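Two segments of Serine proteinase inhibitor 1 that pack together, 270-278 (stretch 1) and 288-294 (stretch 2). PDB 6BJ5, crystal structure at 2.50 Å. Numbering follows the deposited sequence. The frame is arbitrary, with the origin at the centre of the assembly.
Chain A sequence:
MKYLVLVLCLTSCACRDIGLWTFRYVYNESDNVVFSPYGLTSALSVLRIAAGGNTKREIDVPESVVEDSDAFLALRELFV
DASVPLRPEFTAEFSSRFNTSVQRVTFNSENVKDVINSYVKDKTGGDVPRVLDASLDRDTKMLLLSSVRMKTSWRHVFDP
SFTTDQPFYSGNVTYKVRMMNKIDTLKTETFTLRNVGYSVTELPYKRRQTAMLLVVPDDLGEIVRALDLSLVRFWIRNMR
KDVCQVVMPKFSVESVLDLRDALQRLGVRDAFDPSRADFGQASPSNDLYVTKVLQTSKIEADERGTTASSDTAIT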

# COMPACT_ATOMS: atom_id res chain seq x y z
N ASP A 270 21.68 -6.29 -0.81
CA ASP A 270 22.61 -6.53 0.29
C ASP A 270 21.87 -6.81 1.59
O ASP A 270 22.30 -7.66 2.39
CB ASP A 270 23.56 -5.35 0.48
CG ASP A 270 24.77 -5.40 -0.43
OD1 ASP A 270 24.92 -6.38 -1.19
OD2 ASP A 270 25.64 -4.49 -0.33
N ALA A 271 20.76 -6.12 1.82
CA ALA A 271 20.02 -6.31 3.06
C ALA A 271 19.66 -7.77 3.28
O ALA A 271 19.62 -8.22 4.43
CB ALA A 271 18.76 -5.44 3.05
N PHE A 272 19.45 -8.54 2.21
CA PHE A 272 19.06 -9.94 2.33
C PHE A 272 20.23 -10.90 2.39
O PHE A 272 20.03 -12.08 2.68
CB PHE A 272 18.17 -10.38 1.16
CG PHE A 272 16.89 -9.62 1.06
CD1 PHE A 272 16.83 -8.42 0.36
CD2 PHE A 272 15.74 -10.09 1.68
CE1 PHE A 272 15.64 -7.71 0.28
CE2 PHE A 272 14.55 -9.38 1.61
CZ PHE A 272 14.51 -8.19 0.90
N ASP A 273 21.45 -10.42 2.12
CA ASP A 273 22.58 -11.32 2.01
C ASP A 273 23.33 -11.28 3.32
O ASP A 273 23.89 -10.22 3.67
CB ASP A 273 23.48 -10.89 0.86
CG ASP A 273 24.71 -11.76 0.70
OD1 ASP A 273 24.91 -12.71 1.50
OD2 ASP A 273 25.47 -11.48 -0.25
N PRO A 274 23.40 -12.38 4.07
CA PRO A 274 24.05 -12.34 5.40
C PRO A 274 25.53 -11.98 5.32
O PRO A 274 26.04 -11.28 6.20
CB PRO A 274 23.85 -13.76 5.93
CG PRO A 274 22.69 -14.30 5.17
CD PRO A 274 22.76 -13.68 3.81
N SER A 275 26.20 -12.41 4.25
CA SER A 275 27.63 -12.13 4.11
C SER A 275 27.89 -10.65 3.89
O SER A 275 28.95 -10.16 4.28
CB SER A 275 28.21 -12.94 2.95
OG SER A 275 28.05 -14.33 3.14
N ARG A 276 26.96 -9.94 3.27
CA ARG A 276 27.23 -8.60 2.76
C ARG A 276 26.41 -7.52 3.44
O ARG A 276 26.56 -6.34 3.10
CB ARG A 276 26.99 -8.56 1.25
CG ARG A 276 27.96 -9.38 0.41
CD ARG A 276 27.92 -8.91 -1.04
NE ARG A 276 27.88 -7.45 -1.10
CZ ARG A 276 28.95 -6.66 -1.22
NH1 ARG A 276 30.16 -7.19 -1.32
NH2 ARG A 276 28.80 -5.34 -1.25
N ALA A 277 25.55 -7.87 4.40
CA ALA A 277 24.57 -6.95 4.95
C ALA A 277 25.21 -6.10 6.04
O ALA A 277 25.62 -6.62 7.07
CB ALA A 277 23.35 -7.69 5.49
N ASP A 278 25.38 -4.81 5.77
CA ASP A 278 25.91 -3.87 6.75
C ASP A 278 24.76 -3.19 7.48
O ASP A 278 24.23 -2.17 7.02
CB ASP A 278 26.81 -2.83 6.10
CG ASP A 278 27.33 -1.80 7.10
OD1 ASP A 278 27.15 -1.99 8.31
OD2 ASP A 278 27.89 -0.76 6.68
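Stretch 2 288-294: LYVTKVL

Asp270 to Phe272 have helical phi/psi angles; Asp273 N bonds back to Asp270 O (2.9 Å), and a second turn follows, with Arg276 N bonded to Asp273 O (3.1 Å). Stretch 2 runs mostly extended, with a break at Thr291 (phi/psi -105/-41), and enters a strand at Val293; its course is broadly opposite to the end-to-end course of stretch 1, which turns on the way. The nearest CA atoms across the stretches are those of Phe272 and Val290, 4.9 Å apart. One hydrogen bond joins the stretches, from Val290 N to Ala271 O (3.0 Å, 162°); beside it, Phe272 CA approaches Val290 O at 3.4 Å in a CA-H...O contact, so both polar backbone atoms of Val290 face stretch 1. Side chains pack around this junction. Tyr289 (chi1 p) points toward stretch 1 and receives Pro274 over one ring face, CG lying 3.9 Å from the ring centroid in a CH-pi contact, while its CB meets Ala277 CB at 3.7 Å. Val290 (chi1 t) sets CG2 4.2 Å from Ala271 CB and CG1 3.8 Å from Phe272 CE2. The Phe272 side chain (chi1 m) starts away from stretch 2, yet its ring runs along it, with CZ 4.0 Å from Val293 CG2 and Thr291 O at the ring edge, 4.0 Å from CD2. Leu288, Thr291 and Lys292 point away. Together the two stretches bury 360 Å².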

# COMPACT_ATOMS: atom_id res chain seq x y z
N LEU A 288 22.86 -8.94 11.93
CA LEU A 288 21.47 -8.59 11.72
C LEU A 288 21.24 -8.34 10.23
O LEU A 288 21.88 -7.47 9.64
CB LEU A 288 21.11 -7.34 12.53
CG LEU A 288 21.27 -7.45 14.05
CD1 LEU A 288 20.95 -6.12 14.71
CD2 LEU A 288 20.39 -8.55 14.61
N TYR A 289 20.33 -9.10 9.63
CA TYR A 289 20.00 -8.93 8.23
C TYR A 289 18.54 -9.25 8.04
O TYR A 289 17.87 -9.77 8.94
CB TYR A 289 20.87 -9.81 7.33
CG TYR A 289 20.67 -11.26 7.61
CD1 TYR A 289 19.87 -12.04 6.78
CD2 TYR A 289 21.24 -11.86 8.72
CE1 TYR A 289 19.67 -13.38 7.04
CE2 TYR A 289 21.04 -13.19 9.00
CZ TYR A 289 20.26 -13.95 8.15
OH TYR A 289 20.06 -15.28 8.43
N VAL A 290 18.04 -8.91 6.87
CA VAL A 290 16.64 -9.05 6.54
C VAL A 290 16.41 -10.40 5.88
O VAL A 290 17.13 -10.78 4.95
CB VAL A 290 16.20 -7.90 5.62
CG1 VAL A 290 14.76 -8.11 5.18
CG2 VAL A 290 16.40 -6.57 6.34
N THR A 291 15.40 -11.12 6.35
CA THR A 291 15.00 -12.36 5.70
C THR A 291 13.72 -12.22 4.90
O THR A 291 13.65 -12.72 3.78
CB THR A 291 14.79 -13.46 6.74
OG1 THR A 291 15.86 -13.47 7.70
CG2 THR A 291 14.70 -14.80 6.04
N LYS A 292 12.73 -11.49 5.43
CA LYS A 292 11.41 -11.42 4.80
C LYS A 292 10.90 -9.99 4.87
O LYS A 292 11.11 -9.29 5.86
CB LYS A 292 10.38 -12.37 5.43
CG LYS A 292 10.81 -13.82 5.60
CD LYS A 292 9.79 -14.62 6.42
CE LYS A 292 10.46 -15.68 7.31
NZ LYS A 292 9.53 -16.77 7.73
N VAL A 293 10.22 -9.57 3.81
CA VAL A 293 9.44 -8.34 3.81
C VAL A 293 8.03 -8.72 3.40
O VAL A 293 7.81 -9.18 2.27
CB VAL A 293 10.00 -7.26 2.88
CG1 VAL A 293 9.15 -5.98 3.02
CG2 VAL A 293 11.46 -6.97 3.20
N LEU A 294 7.08 -8.57 4.32
CA LEU A 294 5.70 -8.94 4.10
C LEU A 294 4.78 -7.76 4.36
O LEU A 294 5.00 -6.97 5.30
CB LEU A 294 5.29 -10.11 4.98
CG LEU A 294 6.14 -11.36 4.78
CD1 LEU A 294 5.63 -12.50 5.66
CD2 LEU A 294 6.19 -11.76 3.31